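Local coordinates for glutathione s-transferase protein (Ralstonia solanacearum, PDB 3TOU) that binds glutathione and probably acts as a glutathione transferase, conjugating the thiol of glutathione to electrophilic substrates, at residues A[126-129]-A[130-134]; A[180-183]-A[184-187]. All coordinates share one frame; numbering follows the deposited sequence.

Overall arrangement
Contacts 1 and 2 both belong to the helical C-terminal part of the glutathione S-transferase fold, and their centres lie about 19 Å apart. Contact 1 comes first along the chain, as about two and a half turns of helix 123-144; contact 2 follows after helix 157-172, where helix 178-181 ends and helix 183-193 begins. They meet where D134 of contact 1 packs against Q181 of contact 2, and farther along helix 123-144 the side chains of L137, K138 and S141 border H182. One long helix thus serves both: its earlier turns reach the glutathione held by the second subunit, while its later turns pack against a helix junction away from the annotated sites.

Contact 1. Residues A[126-129]-A[130-134]; sequences ITRQ and HHKID. With GSH (glutathione), chain E.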
loop_
_atom_site.group_PDB
_atom_site.type_symbol
_atom_site.label_atom_id
_atom_site.label_comp_id
_atom_site.label_asym_id
_atom_site.label_seq_id
_atom_site.Cartn_x
_atom_site.Cartn_y
_atom_site.Cartn_z
ATOM N N ILE A 126 19.323 -3.165 -5.647
ATOM C CA ILE A 126 19.095 -2.222 -6.748
ATOM C C ILE A 126 18.552 -2.968 -7.978
ATOM O O ILE A 126 17.573 -2.536 -8.583
ATOM C CB ILE A 126 20.382 -1.405 -7.074
ATOM C CG1 ILE A 126 20.685 -0.414 -5.943
ATOM C CG2 ILE A 126 20.244 -0.618 -8.366
ATOM C CD1 ILE A 126 22.134 0.099 -5.950
ATOM N N THR A 127 19.180 -4.099 -8.304
ATOM C CA THR A 127 18.770 -4.971 -9.403
ATOM C C THR A 127 17.341 -5.489 -9.203
ATOM O O THR A 127 16.536 -5.492 -10.142
ATOM C CB THR A 127 19.775 -6.148 -9.555
ATOM O OG1 THR A 127 21.076 -5.599 -9.806
ATOM C CG2 THR A 127 19.392 -7.078 -10.695
ATOM N N ARG A 128 17.048 -5.904 -7.975
ATOM C CA ARG A 128 15.739 -6.445 -7.621
ATOM C C ARG A 128 14.630 -5.414 -7.855
ATOM O O ARG A 128 13.586 -5.742 -8.445
ATOM C CB ARG A 128 15.742 -6.910 -6.174
ATOM C CG ARG A 128 14.417 -7.434 -5.701
ATOM C CD ARG A 128 14.503 -7.850 -4.250
ATOM N NE ARG A 128 13.518 -8.887 -4.017
ATOM C CZ ARG A 128 13.740 -10.191 -4.160
ATOM N NH1 ARG A 128 14.942 -10.656 -4.475
ATOM N NH2 ARG A 128 12.752 -11.030 -3.940
ATOM N N GLN A 129 14.864 -4.181 -7.411
ATOM C CA GLN A 129 13.867 -3.129 -7.597
ATOM C C GLN A 129 13.687 -2.775 -9.079
ATOM O O GLN A 129 12.559 -2.606 -9.549
ATOM C CB GLN A 129 14.171 -1.901 -6.735
ATOM C CG GLN A 129 14.297 -2.198 -5.219
ATOM C CD GLN A 129 13.195 -3.088 -4.655
ATOM O OE1 GLN A 129 13.466 -4.030 -3.899
ATOM N NE2 GLN A 129 11.953 -2.791 -5.005
ATOM N N HIS A 130 14.791 -2.700 -9.826
ATOM C CA HIS A 130 14.682 -2.448 -11.270
ATOM C C HIS A 130 13.949 -3.564 -12.004
ATOM O O HIS A 130 13.262 -3.312 -12.986
ATOM C CB HIS A 130 16.054 -2.203 -11.913
ATOM C CG HIS A 130 16.499 -0.777 -11.826
ATOM N ND1 HIS A 130 15.941 0.219 -12.598
ATOM C CD2 HIS A 130 17.417 -0.172 -11.036
ATOM C CE1 HIS A 130 16.506 1.375 -12.300
ATOM N NE2 HIS A 130 17.408 1.166 -11.360
ATOM N N HIS A 131 14.095 -4.790 -11.514
ATOM C CA HIS A 131 13.393 -5.928 -12.104
ATOM C C HIS A 131 11.885 -5.766 -11.897
ATOM O O HIS A 131 11.104 -5.996 -12.817
ATOM C CB HIS A 131 13.909 -7.245 -11.526
ATOM C CG HIS A 131 13.319 -8.459 -12.169
ATOM N ND1 HIS A 131 12.968 -9.582 -11.451
ATOM C CD2 HIS A 131 13.005 -8.724 -13.462
ATOM C CE1 HIS A 131 12.470 -10.490 -12.276
ATOM N NE2 HIS A 131 12.473 -9.991 -13.496
ATOM N N LYS A 132 11.491 -5.326 -10.702
ATOM C CA LYS A 132 10.084 -5.046 -10.409
ATOM C C LYS A 132 9.506 -3.976 -11.309
ATOM O O LYS A 132 8.394 -4.114 -11.807
ATOM C CB LYS A 132 9.898 -4.634 -8.944
ATOM C CG LYS A 132 10.133 -5.762 -7.962
ATOM C CD LYS A 132 9.786 -5.320 -6.542
ATOM C CE LYS A 132 10.342 -6.303 -5.502
ATOM N NZ LYS A 132 10.008 -7.738 -5.804
ATOM N N ILE A 133 10.261 -2.900 -11.525
ATOM C CA ILE A 133 9.794 -1.819 -12.396
ATOM C C ILE A 133 9.603 -2.319 -13.826
ATOM O O ILE A 133 8.565 -2.060 -14.444
ATOM C CB ILE A 133 10.759 -0.622 -12.371
ATOM C CG1 ILE A 133 10.739 0.021 -10.983
ATOM C CG2 ILE A 133 10.387 0.428 -13.434
ATOM C CD1 ILE A 133 11.882 0.993 -10.758
ATOM N N ASP A 134 10.598 -3.052 -14.329
ATOM C CA ASP A 134 10.547 -3.605 -15.673
ATOM C C ASP A 134 9.314 -4.491 -15.861
ATOM O O ASP A 134 8.575 -4.326 -16.828
ATOM C CB ASP A 134 11.835 -4.394 -15.973
ATOM C CG ASP A 134 11.992 -4.734 -17.452
ATOM O OD1 ASP A 134 11.819 -3.840 -18.306
ATOM O OD2 ASP A 134 12.314 -5.897 -17.758
HETATM N N1 GSH E . 1.869 -4.558 -0.432
HETATM C CA1 GSH E . 2.043 -6.016 -0.431
HETATM C C1 GSH E . 0.823 -6.673 0.177
HETATM O O11 GSH E . 0.118 -6.053 1.006
HETATM O O12 GSH E . 0.460 -7.836 -0.148
HETATM C CB1 GSH E . 3.331 -6.396 0.316
HETATM C CG1 GSH E . 3.621 -7.880 0.074
HETATM C CD1 GSH E . 5.063 -8.229 0.389
HETATM O OE1 GSH E . 6.014 -7.218 0.375
HETATM N N2 GSH E . 5.361 -9.504 0.671
HETATM C CA2 GSH E . 6.737 -9.963 0.868
HETATM C C2 GSH E . 7.410 -10.123 -0.449
HETATM O O2 GSH E . 6.729 -10.906 -1.370
HETATM C CB2 GSH E . 6.752 -11.352 1.506
HETATM S SG2 GSH E . 6.235 -11.205 3.226
HETATM N N3 GSH E . 8.605 -9.552 -0.676
HETATM C CA3 GSH E . 9.378 -9.955 -1.840
HETATM C C3 GSH E . 9.993 -8.809 -2.592
HETATM O O31 GSH E . 9.718 -7.641 -2.288
HETATM O O32 GSH E . 10.794 -9.030 -3.519
#
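Carboxylate oxygen O32 of glutathione is gripped by three donors from one helix face: K132 NZ at 2.7 Å, R128 NE at 2.8 Å and R128 NH2, also at 2.8 Å. The oxygen lies at the edge of the guanidinium, near its plane, so two neighbouring N-H groups converge on it, with N-H...O angles of 148° and 142°. The two basic residues stand four apart, one turn of helix, and both side chains reach the same carboxylate. R128 runs nearly straight out, its CG anti to the backbone N. K132 places CG anti to its carbonyl carbon and bends at its last torsion (chi4 -50°), bringing NZ to 4.1 Å from R128 NE, a spacing that the shared anion would make tolerable. Long, flexible cationic chains suit this task.

Beside the lysine, Q129 lies alongside and pointing the same way, its NE2 3.7 Å from K132 CD; this buried amide packs against the aliphatic stem and A105 of helix 86-114. I126 and H130, which also touch that helix, lie side by side, with I126 CG2 in the ring plane at H130 CD2; L109 touches H130. Regular i to i+4 bonds, such as I133 N to Q129 O at 3.0 Å, keep the turns in step.

In the second subunit, V35 O also binds R128 NH2 and L48 O binds K132 NZ, while K50, V51, D64 and S65 hold glutathione itself. The arrangement is that of a glutathione site at a GST dimer interface, where the helical domain of one subunit completes the pocket formed by the other.

Contact 2. Residues A[180-183]-A[184-187]; sequences EQHA and NLAA
H182 and L185 pack side by side, pointing the same way, and form the tight part of this junction: H182 CB sits 3.8 Å from both L185 CG and L185 CD1. The leucine methyl CD1 also approaches the imidazole obliquely, 4.1 Å from H182 CG. With H182 CG placed opposite its carbonyl carbon (chi1 -52°), the ring is carried toward helix 123-144, where L137, K138 and S141 border it. One ring face also has Q181 CB 3.6 Å above it, offset toward the rim. A branched aliphatic chain suits the buried position of L185, which W178 of the preceding short helix also touches.

This is a helix-to-helix corner of the C-terminal GST domain: H182 drops out of helical geometry after helix 178-181 and, at the N-cap position, starts helix 183-193. The new helix is secured at once by backbone bonds, A186 N to H182 O at 3.1 Å, in the carbonyl plane, and A187 N to A183 O at 3.0 Å. N184 sits in the first turn with CG between its backbone N and carbonyl carbon (chi1 68°), which turns the amide back so that OD1 lies 4.0 Å from H182 CB. Both ends of that amide are used, OD1 by S141 OG and ND2 by A145 O, so an asparagine, able to accept and donate, fits where the helix meets its neighbour.

A186 CB lies 3.4 Å from A183 O, ordinary local packing within a helical turn, and R179 also touches A186. Toward solvent the packing is sparse: A183 is exposed, and across the two segments its small methyl CB meets only the backbone N of N184.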
loop_
_atom_site.group_PDB
_atom_site.type_symbol
_atom_site.label_atom_id
_atom_site.label_comp_id
_atom_site.label_asym_id
_atom_site.label_seq_id
_atom_site.Cartn_x
_atom_site.Cartn_y
_atom_site.Cartn_z
ATOM N N GLU A 180 10.039 3.835 -25.159
ATOM C CA GLU A 180 10.586 3.006 -26.246
ATOM C C GLU A 180 10.148 1.546 -26.117
ATOM O O GLU A 180 9.803 0.903 -27.117
ATOM C CB GLU A 180 12.116 3.139 -26.334
ATOM C CG GLU A 180 12.858 1.882 -26.827
ATOM C CD GLU A 180 13.808 2.151 -27.981
ATOM O OE1 GLU A 180 15.039 2.117 -27.761
ATOM O OE2 GLU A 180 13.324 2.391 -29.111
ATOM N N GLN A 181 10.132 1.038 -24.882
ATOM C CA GLN A 181 9.680 -0.326 -24.607
ATOM C C GLN A 181 8.189 -0.525 -24.890
ATOM O O GLN A 181 7.790 -1.577 -25.374
ATOM C CB GLN A 181 9.961 -0.696 -23.143
ATOM C CG GLN A 181 11.430 -0.902 -22.773
ATOM C CD GLN A 181 11.686 -0.725 -21.274
ATOM O OE1 GLN A 181 10.869 -1.112 -20.436
ATOM N NE2 GLN A 181 12.827 -0.130 -20.935
ATOM N N HIS A 182 7.371 0.482 -24.571
ATOM C CA HIS A 182 5.914 0.327 -24.553
ATOM C C HIS A 182 5.215 1.519 -25.203
ATOM O O HIS A 182 4.870 2.500 -24.534
ATOM C CB HIS A 182 5.403 0.104 -23.115
ATOM C CG HIS A 182 6.102 -1.007 -22.395
ATOM N ND1 HIS A 182 6.027 -2.320 -22.810
ATOM C CD2 HIS A 182 6.912 -1.001 -21.309
ATOM C CE1 HIS A 182 6.746 -3.078 -22.000
ATOM N NE2 HIS A 182 7.292 -2.302 -21.079
ATOM N N ALA A 183 5.024 1.422 -26.521
ATOM C CA ALA A 183 4.338 2.445 -27.306
ATOM C C ALA A 183 2.972 2.812 -26.737
ATOM O O ALA A 183 2.611 3.989 -26.706
ATOM C CB ALA A 183 4.196 1.992 -28.771
ATOM N N ASN A 184 2.214 1.813 -26.282
ATOM C CA ASN A 184 0.878 2.107 -25.772
ATOM C C ASN A 184 0.907 2.943 -24.476
ATOM O O ASN A 184 0.067 3.824 -24.286
ATOM C CB ASN A 184 -0.023 0.868 -25.697
ATOM C CG ASN A 184 0.412 -0.162 -24.643
ATOM O OD1 ASN A 184 1.551 -0.183 -24.170
ATOM N ND2 ASN A 184 -0.523 -1.042 -24.293
ATOM N N LEU A 185 1.912 2.707 -23.641
ATOM C CA LEU A 185 2.115 3.540 -22.435
ATOM C C LEU A 185 2.566 4.951 -22.778
ATOM O O LEU A 185 2.147 5.913 -22.129
ATOM C CB LEU A 185 3.101 2.885 -21.460
ATOM C CG LEU A 185 2.682 1.530 -20.867
ATOM C CD1 LEU A 185 3.706 1.050 -19.817
ATOM C CD2 LEU A 185 1.270 1.595 -20.257
ATOM N N ALA A 186 3.410 5.084 -23.806
ATOM C CA ALA A 186 3.825 6.400 -24.278
ATOM C C ALA A 186 2.623 7.236 -24.704
ATOM O O ALA A 186 2.508 8.397 -24.316
ATOM C CB ALA A 186 4.851 6.281 -25.434
ATOM N N ALA A 187 1.734 6.629 -25.488
ATOM C CA ALA A 187 0.510 7.265 -25.967
ATOM C C ALA A 187 -0.444 7.589 -24.817
ATOM O O ALA A 187 -1.015 8.686 -24.765
ATOM C CB ALA A 187 -0.184 6.377 -26.995
#